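PDB 5O4J: HcgC from Methanococcus maripaludis S2, which probably catalyses the SAM-dependent C-methylation of a pyridinol precursor in biosynthesis of the iron-guanylylpyridinol cofactor of [Fe]-hydrogenase. Local coordinates for residues Glu27-Ala32 with Ser175-Leu180; Lys78-Asn83 with Lys216-Phe221; Thr165-Lys170 with Val181-Met186. One frame throughout, in Å; residues are numbered along the deposited sequence. Where two conformers were deposited one is given.

In the fold
From the N terminus, helix 18-37 supplies residues 27-32, the loop between strands 65-72 and 87-90 supplies 78-83, and strand 159-167 with its following turn supplies 165-170. The start of helix 177-193, with the loop before it, gives 175-180; the helix continues through 181-186. Contact 1 joins helices 18-37 and 177-193 across 142 residues. Contact 2 joins the 78-83 loop to the start of helix 218-225 across 132. Contact 3 closes ten residues between the last parallel strand and helix 177-193. Contact 1 crosses both others along the chain; contact 3 falls within the span of contact 2. Contacts 1 and 3 touch where Lys29, Ser175 and Leu180 meet Thr165 and Leu180 meets Arg167.

Contact 1. Residues Glu27-Ala32 with Ser175-Leu180; sequences EKKANA and SGTMTL. With PJL ((3~{E})-3-[(~{E})-3-oxidanylprop-2-enoyl]iminopropanoic acid), chain H; SAH (S-adenosyl-L-homocysteine), chain E.
Lys29 reaches from helix 18-37 to the start of helix 177-193, where its ammonium group donates a hydrogen bond from NZ to Ser175 O, 2.7 Å away. The carbonyl receives it at a C=O...N angle of 151°, with the donor slightly out of the carbonyl plane. CG stands anti to the carbonyl carbon of Lys29 (chi1 -65°) and the chain is stretched straight beyond it, so that the nitrogen spans a gap in which the nearest CA atoms, those of Lys29 and Thr177, are 9.2 Å apart. The ammonium group is buried and also forms a salt bridge with Glu134 of strand 130-134.

Charge and the helix end together hold S-adenosyl-L-homocysteine. Lys29 NZ lies 2.8 Å from its carboxylate oxygen OXT, and Thr177 N donates to the same oxygen at 2.8 Å with an N-H...O angle of 157°. Gly176 is the N-cap residue, which puts this amide in the first turn of the helix; the carboxylate is thus probably stabilised by the helix dipole as well as by the lysine. Helix 177-193 follows strand 159-167 of the mixed, mostly parallel sheet, consistent with a Rossmann-like domain. The Thr177 hydroxyl is hydrogen-bonded to Ser53, another residue that binds S-adenosyl-L-homocysteine.

The second ligand, PJL, uses the same helix start. Its carboxylate oxygen O13 is gripped twice by Thr179, from N at 3.0 Å and from OG1 at 2.7 Å. OG1 lies beside its own amide, which lets both donors converge on one oxygen; Thr174 hydrogen-bonds to that hydroxyl. Gly176 CA comes within 3.3 Å of O13, and Tyr200 of a second subunit packs on Met178 and Thr179.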
# COMPACT_ATOMS: atom_id res chain seq x y z
N GLU A 27 -26.80 -2.04 -7.44
CA GLU A 27 -27.33 -3.05 -8.35
C GLU A 27 -26.84 -4.44 -7.97
O GLU A 27 -27.62 -5.41 -7.98
CB GLU A 27 -26.94 -2.71 -9.79
CG GLU A 27 -27.45 -3.72 -10.83
CD GLU A 27 -27.04 -3.36 -12.25
OE1 GLU A 27 -27.90 -3.49 -13.15
OE2 GLU A 27 -25.88 -2.95 -12.47
N LYS A 28 -25.56 -4.57 -7.61
CA LYS A 28 -25.07 -5.87 -7.17
C LYS A 28 -25.80 -6.37 -5.94
O LYS A 28 -26.14 -7.56 -5.84
CB LYS A 28 -23.56 -5.81 -6.91
CG LYS A 28 -22.74 -5.85 -8.18
CD LYS A 28 -21.29 -5.51 -7.93
CE LYS A 28 -20.49 -5.74 -9.22
NZ LYS A 28 -19.04 -5.50 -9.09
N LYS A 29 -26.08 -5.49 -4.98
CA LYS A 29 -26.84 -5.90 -3.80
C LYS A 29 -28.26 -6.31 -4.18
O LYS A 29 -28.77 -7.34 -3.70
CB LYS A 29 -26.86 -4.76 -2.77
CG LYS A 29 -25.49 -4.42 -2.20
CD LYS A 29 -25.58 -3.40 -1.07
CE LYS A 29 -24.20 -3.17 -0.47
NZ LYS A 29 -24.25 -2.28 0.73
N ALA A 30 -28.91 -5.55 -5.05
CA ALA A 30 -30.27 -5.89 -5.47
C ALA A 30 -30.29 -7.23 -6.19
O ALA A 30 -31.20 -8.04 -5.99
CB ALA A 30 -30.85 -4.79 -6.35
N ASN A 31 -29.30 -7.47 -7.06
CA ASN A 31 -29.25 -8.73 -7.78
C ASN A 31 -28.95 -9.91 -6.85
O ASN A 31 -29.46 -11.01 -7.07
CB ASN A 31 -28.23 -8.65 -8.91
CG ASN A 31 -28.78 -7.89 -10.11
OD1 ASN A 31 -30.00 -7.84 -10.32
ND2 ASN A 31 -27.89 -7.31 -10.90
N ALA A 32 -28.14 -9.70 -5.81
CA ALA A 32 -27.92 -10.74 -4.82
C ALA A 32 -29.22 -11.14 -4.13
O ALA A 32 -29.50 -12.33 -3.92
CB ALA A 32 -26.90 -10.27 -3.78
N SER A 175 -19.53 -3.30 4.59
CA SER A 175 -20.23 -3.59 3.35
C SER A 175 -21.12 -2.45 2.91
O SER A 175 -21.88 -2.62 1.94
CB SER A 175 -21.10 -4.83 3.56
OG SER A 175 -21.99 -4.56 4.63
N GLY A 176 -21.10 -1.33 3.63
CA GLY A 176 -21.98 -0.23 3.29
C GLY A 176 -21.65 0.32 1.91
O GLY A 176 -20.48 0.37 1.50
N THR A 177 -22.69 0.73 1.18
CA THR A 177 -22.48 1.28 -0.15
C THR A 177 -21.49 2.43 -0.13
O THR A 177 -20.56 2.48 -0.94
CB THR A 177 -23.83 1.70 -0.74
OG1 THR A 177 -24.71 0.57 -0.72
CG2 THR A 177 -23.69 2.20 -2.17
N MET A 178 -21.66 3.38 0.81
CA MET A 178 -20.75 4.52 0.91
C MET A 178 -19.31 4.07 1.15
O MET A 178 -18.39 4.55 0.49
CB MET A 178 -21.21 5.45 2.03
CG MET A 178 -20.33 6.69 2.22
SD MET A 178 -20.13 7.73 0.77
CE MET A 178 -21.84 8.08 0.35
N THR A 179 -19.10 3.18 2.13
CA THR A 179 -17.75 2.69 2.42
C THR A 179 -17.11 2.10 1.16
O THR A 179 -15.94 2.38 0.85
CB THR A 179 -17.79 1.61 3.52
OG1 THR A 179 -18.26 2.17 4.74
CG2 THR A 179 -16.41 1.00 3.76
N LEU A 180 -17.85 1.26 0.46
CA LEU A 180 -17.31 0.60 -0.72
C LEU A 180 -16.97 1.61 -1.81
O LEU A 180 -15.93 1.49 -2.46
CB LEU A 180 -18.31 -0.44 -1.24
CG LEU A 180 -18.53 -1.62 -0.30
CD1 LEU A 180 -19.75 -2.41 -0.75
CD2 LEU A 180 -17.29 -2.49 -0.24
O14 PJL H . -22.79 3.69 5.15
C12 PJL H . -21.65 3.14 5.33
O13 PJL H . -20.94 2.69 4.41
C10 PJL H . -21.04 2.98 6.70
C4 PJL H . -22.06 2.69 7.78
N5 PJL H . -22.70 3.62 8.35
C6 PJL H . -23.60 3.41 9.32
O8 PJL H . -23.81 4.25 10.18
C7 PJL H . -24.37 2.14 9.41
C2 PJL H . -24.18 1.15 8.55
O1 PJL H . -24.82 0.01 8.60
N SAH E . -26.21 -0.76 4.65
CA SAH E . -26.69 0.45 3.92
CB SAH E . -26.48 1.69 4.79
CG SAH E . -27.53 1.81 5.88
SD SAH E . -27.38 3.32 6.81
C SAH E . -25.97 0.65 2.62
O SAH E . -26.27 1.64 1.91
OXT SAH E . -25.11 -0.18 2.31
C5' SAH E . -28.76 3.20 7.90
C4' SAH E . -30.08 3.58 7.25
O4' SAH E . -31.15 3.01 8.02
C3' SAH E . -30.31 5.08 7.27
O3' SAH E . -31.15 5.49 6.18
C2' SAH E . -31.00 5.26 8.61
O2' SAH E . -31.75 6.47 8.73
C1' SAH E . -31.90 4.05 8.65
N9 SAH E . -32.21 3.58 10.01
C8 SAH E . -31.36 3.53 11.07
N7 SAH E . -32.01 3.01 12.14
C5 SAH E . -33.26 2.70 11.75
C6 SAH E . -34.45 2.11 12.39
N6 SAH E . -34.42 1.74 13.69
N1 SAH E . -35.56 1.97 11.63
C2 SAH E . -35.60 2.32 10.34
N3 SAH E . -34.56 2.87 9.69
C4 SAH E . -33.39 3.08 10.35

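Contact 2. Residues Lys78-Asn83 with Lys216-Phe221; sequences KDILFN and KNVKKF
Asp79 and Val218 bring the two backbones nearest, their CA atoms 6.3 Å apart, where the end of a 3-10 segment, at 78-80, meets the first turn of helix 218-225. No direct hydrogen bond joins the segments. A single water does so instead, giving its protons to Asp79 OD2 and Lys216 O and accepting from Val218 N at 2.8 Å; it thereby occupies an amide at the helix start. Asn217 is the N-cap residue of the same helix: its OD1 accepts a capping bond from Lys220 N at 3.0 Å, the donor standing well above the amide carbonyl plane.

Val218 carries the apolar part, with its two methyls dividing the work. CG1, anti to the backbone N (chi1 172°), is directed at Ile80, lying 3.9 Å from Ile80 CG1 and also against the backbone carbonyl of Asp79. CG2, the other branch, rests beside Asp79 CB. The Ile80 and Val218 side chains cross at about a right angle. Farther along, Ile80 CD1 meets the Phe221 ring obliquely, 4.2 Å from CE2. Lys78 NZ forms a salt bridge with Asp79 OD1 at 3.6 Å, while the other carboxylate oxygen serves the water.

The contact pins the loop between strands 65-72 and 87-90 to helix 218-225. The buried Phe221 packs against Phe208, Thr211 and Val212 of helix 208-213 and touches Leu52 of the S-adenosyl-L-homocysteine site, while Ile80 packs on Ala50 and its carbonyl accepts from Ser55 at helix 54-60.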
# COMPACT_ATOMS: atom_id res chain seq x y z
N LYS A 78 -37.89 10.21 2.71
CA LYS A 78 -38.88 10.04 1.66
C LYS A 78 -38.39 10.65 0.35
O LYS A 78 -38.77 10.18 -0.73
CB LYS A 78 -40.21 10.69 2.07
CG LYS A 78 -40.10 12.17 2.42
CD LYS A 78 -41.46 12.86 2.39
CE LYS A 78 -41.50 14.06 3.33
NZ LYS A 78 -40.52 15.12 2.97
N ASP A 79 -37.55 11.68 0.43
CA ASP A 79 -37.02 12.35 -0.75
C ASP A 79 -36.04 11.49 -1.54
O ASP A 79 -35.71 11.86 -2.67
CB ASP A 79 -36.32 13.67 -0.37
CG ASP A 79 -37.22 14.62 0.41
OD1 ASP A 79 -38.43 14.66 0.13
OD2 ASP A 79 -36.69 15.37 1.27
N ILE A 80 -35.54 10.40 -0.98
CA ILE A 80 -34.56 9.57 -1.67
C ILE A 80 -35.19 8.43 -2.47
O ILE A 80 -34.46 7.62 -3.06
CB ILE A 80 -33.49 9.03 -0.70
CG1 ILE A 80 -32.16 8.80 -1.43
CG2 ILE A 80 -33.93 7.73 -0.01
CD1 ILE A 80 -30.95 8.72 -0.52
N LEU A 81 -36.52 8.32 -2.50
CA LEU A 81 -37.15 7.29 -3.33
C LEU A 81 -37.22 7.73 -4.79
O LEU A 81 -37.32 8.92 -5.11
CB LEU A 81 -38.55 6.96 -2.83
CG LEU A 81 -38.71 6.57 -1.36
CD1 LEU A 81 -40.13 6.08 -1.12
CD2 LEU A 81 -37.69 5.53 -0.93
N PHE A 82 -37.17 6.74 -5.68
CA PHE A 82 -37.17 7.02 -7.11
C PHE A 82 -38.53 7.54 -7.58
O PHE A 82 -38.60 8.54 -8.30
CB PHE A 82 -36.79 5.76 -7.90
CG PHE A 82 -35.33 5.43 -7.86
CD1 PHE A 82 -34.83 4.56 -6.90
CD2 PHE A 82 -34.45 5.96 -8.78
CE1 PHE A 82 -33.49 4.24 -6.85
CE2 PHE A 82 -33.10 5.65 -8.74
CZ PHE A 82 -32.62 4.78 -7.77
N ASN A 83 -39.61 6.86 -7.19
CA ASN A 83 -40.94 7.25 -7.64
C ASN A 83 -41.97 6.81 -6.60
O ASN A 83 -41.63 6.31 -5.52
CB ASN A 83 -41.25 6.67 -9.02
CG ASN A 83 -41.20 5.15 -9.05
OD1 ASN A 83 -41.27 4.48 -8.02
ND2 ASN A 83 -41.07 4.60 -10.26
N LYS A 216 -29.61 17.32 5.98
CA LYS A 216 -30.93 16.80 5.62
C LYS A 216 -31.43 17.33 4.28
O LYS A 216 -32.59 17.72 4.12
CB LYS A 216 -31.93 17.08 6.75
CG LYS A 216 -31.53 16.38 8.04
CD LYS A 216 -32.64 16.42 9.07
CE LYS A 216 -32.42 15.39 10.15
NZ LYS A 216 -31.19 15.67 10.94
N ASN A 217 -30.54 17.29 3.29
CA ASN A 217 -30.82 17.79 1.95
C ASN A 217 -30.48 16.69 0.95
O ASN A 217 -29.35 16.61 0.46
CB ASN A 217 -30.07 19.07 1.67
CG ASN A 217 -30.53 19.74 0.40
OD1 ASN A 217 -31.11 19.09 -0.49
ND2 ASN A 217 -30.29 21.04 0.29
N VAL A 218 -31.45 15.82 0.66
CA VAL A 218 -31.21 14.72 -0.27
C VAL A 218 -30.89 15.24 -1.66
O VAL A 218 -30.02 14.70 -2.36
CB VAL A 218 -32.42 13.77 -0.29
CG1 VAL A 218 -32.28 12.71 -1.41
CG2 VAL A 218 -32.58 13.11 1.06
N LYS A 219 -31.59 16.28 -2.10
CA LYS A 219 -31.37 16.81 -3.44
C LYS A 219 -29.92 17.25 -3.62
O LYS A 219 -29.29 16.96 -4.64
CB LYS A 219 -32.34 17.96 -3.69
CG LYS A 219 -32.24 18.58 -5.07
CD LYS A 219 -33.27 19.70 -5.18
CE LYS A 219 -33.15 20.47 -6.48
NZ LYS A 219 -34.19 21.53 -6.54
N LYS A 220 -29.38 17.95 -2.62
CA LYS A 220 -27.97 18.35 -2.64
C LYS A 220 -27.06 17.13 -2.69
O LYS A 220 -26.07 17.10 -3.44
CB LYS A 220 -27.68 19.20 -1.40
CG LYS A 220 -26.29 19.82 -1.33
CD LYS A 220 -26.18 20.71 -0.09
CE LYS A 220 -24.77 21.22 0.15
NZ LYS A 220 -23.89 20.26 0.86
N PHE A 221 -27.38 16.10 -1.90
CA PHE A 221 -26.61 14.86 -1.90
C PHE A 221 -26.56 14.25 -3.29
O PHE A 221 -25.49 13.86 -3.77
CB PHE A 221 -27.23 13.88 -0.91
CG PHE A 221 -26.74 12.46 -1.04
CD1 PHE A 221 -25.46 12.11 -0.62
CD2 PHE A 221 -27.56 11.48 -1.55
CE1 PHE A 221 -25.01 10.80 -0.73
CE2 PHE A 221 -27.12 10.16 -1.65
CZ PHE A 221 -25.84 9.82 -1.25
O HOH W 1 -33.97 16.30 1.88

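Contact 3. Residues Thr165-Lys170 with Val181-Met186; sequences TYRSSK and VVDIIM. With LI (lithium ion), chain I.
Arg167 lays one face of its guanidinium against Asp183, the CB methylene standing 3.5 Å from NH1 and offset toward the rim of the group. Asp183 O approaches NH2 at 3.6 Å, without a hydrogen bond. The carboxylate plane is inclined 47° to the guanidinium. No N-H points at OD2, which lies 4.2 Å from NH1 and well out of the guanidinium plane, so any attraction is probably electrostatic only, beyond salt-bridge distance. Beside this, Arg167 CD touches Ile184 CG1 at 4.1 Å.

The opposite face of the guanidinium is covered by CB of Lys170, centred over it. Lys170 arrives there because residues 167-170 form a type II beta turn, with Ser169 at positive phi; the arginine is therefore sandwiched between the turn and the helix. A bend at chi3 (-65°) swings the guanidinium out of line with the preceding chain.

In the fold, this contact packs the end of strand 159-167 of the mixed sheet against helix 177-193, which leads on to strand 198-203 of the antiparallel sheet; the family belongs to the NADP-Rossmann clan.

Around this core, Ser172 OG bridges the pair, bonding both Arg167 NE and Asp183 OD2. NH1 is hydrogen-bonded to Phe171 O, and NH2 forms a salt bridge with Asp187, one turn further along the helix; together they fix the rotation of the guanidinium. Outermost, Ser169 OG binds the lithium ion at 2.5 Å; a water is another ligand of the ion. The same OG is hydrogen-bonded to Glu194 O of a fourth subunit, whose carboxylate forms a salt bridge with Lys170 NZ.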
# COMPACT_ATOMS: atom_id res chain seq x y z
N THR A 165 -21.40 -8.17 1.40
CA THR A 165 -20.77 -7.50 0.26
C THR A 165 -19.33 -7.19 0.62
O THR A 165 -19.06 -6.49 1.60
CB THR A 165 -21.53 -6.22 -0.12
OG1 THR A 165 -22.93 -6.49 -0.28
CG2 THR A 165 -20.99 -5.68 -1.43
N TYR A 166 -18.41 -7.69 -0.21
CA TYR A 166 -16.98 -7.51 -0.00
C TYR A 166 -16.34 -7.10 -1.32
O TYR A 166 -16.93 -7.20 -2.40
CB TYR A 166 -16.30 -8.78 0.50
CG TYR A 166 -16.98 -9.44 1.67
CD1 TYR A 166 -16.99 -8.83 2.91
CD2 TYR A 166 -17.60 -10.68 1.53
CE1 TYR A 166 -17.62 -9.44 3.99
CE2 TYR A 166 -18.21 -11.29 2.61
CZ TYR A 166 -18.23 -10.67 3.82
OH TYR A 166 -18.85 -11.30 4.89
N ARG A 167 -15.09 -6.67 -1.22
CA ARG A 167 -14.26 -6.42 -2.39
C ARG A 167 -13.26 -7.56 -2.53
O ARG A 167 -12.49 -7.85 -1.61
CB ARG A 167 -13.56 -5.07 -2.28
CG ARG A 167 -14.53 -3.90 -2.16
CD ARG A 167 -13.84 -2.56 -2.44
NE ARG A 167 -12.83 -2.27 -1.43
CZ ARG A 167 -11.63 -1.75 -1.67
NH1 ARG A 167 -10.81 -1.52 -0.66
NH2 ARG A 167 -11.25 -1.46 -2.90
N SER A 168 -13.27 -8.23 -3.68
CA SER A 168 -12.30 -9.29 -3.93
C SER A 168 -10.89 -8.71 -3.89
O SER A 168 -10.60 -7.71 -4.54
CB SER A 168 -12.58 -9.94 -5.28
OG SER A 168 -12.25 -9.06 -6.34
N SER A 169 -10.02 -9.34 -3.09
CA SER A 169 -8.60 -9.02 -2.95
C SER A 169 -8.30 -7.70 -2.24
O SER A 169 -7.12 -7.35 -2.14
CB SER A 169 -7.87 -9.01 -4.30
OG SER A 169 -7.86 -10.31 -4.85
N LYS A 170 -9.29 -6.96 -1.77
CA LYS A 170 -9.05 -5.65 -1.19
C LYS A 170 -9.76 -5.53 0.15
O LYS A 170 -10.79 -6.16 0.38
CB LYS A 170 -9.54 -4.52 -2.12
CG LYS A 170 -8.82 -4.49 -3.45
CD LYS A 170 -7.39 -4.03 -3.29
CE LYS A 170 -6.80 -3.58 -4.61
NZ LYS A 170 -5.42 -3.05 -4.45
N VAL A 181 -17.83 2.61 -2.01
CA VAL A 181 -17.57 3.64 -3.01
C VAL A 181 -16.30 4.40 -2.67
O VAL A 181 -15.43 4.62 -3.52
CB VAL A 181 -18.79 4.58 -3.13
CG1 VAL A 181 -18.46 5.84 -3.94
CG2 VAL A 181 -19.97 3.84 -3.74
N VAL A 182 -16.17 4.81 -1.40
CA VAL A 182 -14.97 5.51 -0.95
C VAL A 182 -13.73 4.67 -1.21
O VAL A 182 -12.73 5.14 -1.75
CB VAL A 182 -15.11 5.86 0.55
CG1 VAL A 182 -13.78 6.34 1.13
CG2 VAL A 182 -16.19 6.92 0.73
N ASP A 183 -13.78 3.40 -0.82
CA ASP A 183 -12.60 2.56 -0.94
C ASP A 183 -12.26 2.26 -2.40
O ASP A 183 -11.08 2.18 -2.76
CB ASP A 183 -12.81 1.28 -0.15
CG ASP A 183 -12.79 1.50 1.34
OD1 ASP A 183 -12.38 2.59 1.81
OD2 ASP A 183 -13.17 0.56 2.07
N ILE A 184 -13.27 2.08 -3.24
CA ILE A 184 -13.05 1.93 -4.68
C ILE A 184 -12.30 3.14 -5.21
O ILE A 184 -11.32 3.02 -5.95
CB ILE A 184 -14.40 1.75 -5.41
CG1 ILE A 184 -14.95 0.36 -5.14
CG2 ILE A 184 -14.25 1.98 -6.92
CD1 ILE A 184 -16.43 0.22 -5.47
N ILE A 185 -12.75 4.33 -4.83
CA ILE A 185 -12.11 5.54 -5.34
C ILE A 185 -10.69 5.67 -4.79
O ILE A 185 -9.76 6.00 -5.53
CB ILE A 185 -12.99 6.77 -5.02
CG1 ILE A 185 -14.27 6.70 -5.88
CG2 ILE A 185 -12.23 8.05 -5.30
CD1 ILE A 185 -15.34 7.72 -5.52
N MET A 186 -10.50 5.41 -3.49
CA MET A 186 -9.17 5.55 -2.88
C MET A 186 -8.18 4.57 -3.49
O MET A 186 -7.04 4.95 -3.83
CB MET A 186 -9.27 5.36 -1.37
CG MET A 186 -10.02 6.45 -0.66
SD MET A 186 -9.25 8.08 -0.78
CE MET A 186 -7.88 7.84 0.33
LI LI I . -9.53 -12.11 -5.48
O HOH W 2 -11.39 -12.99 -6.64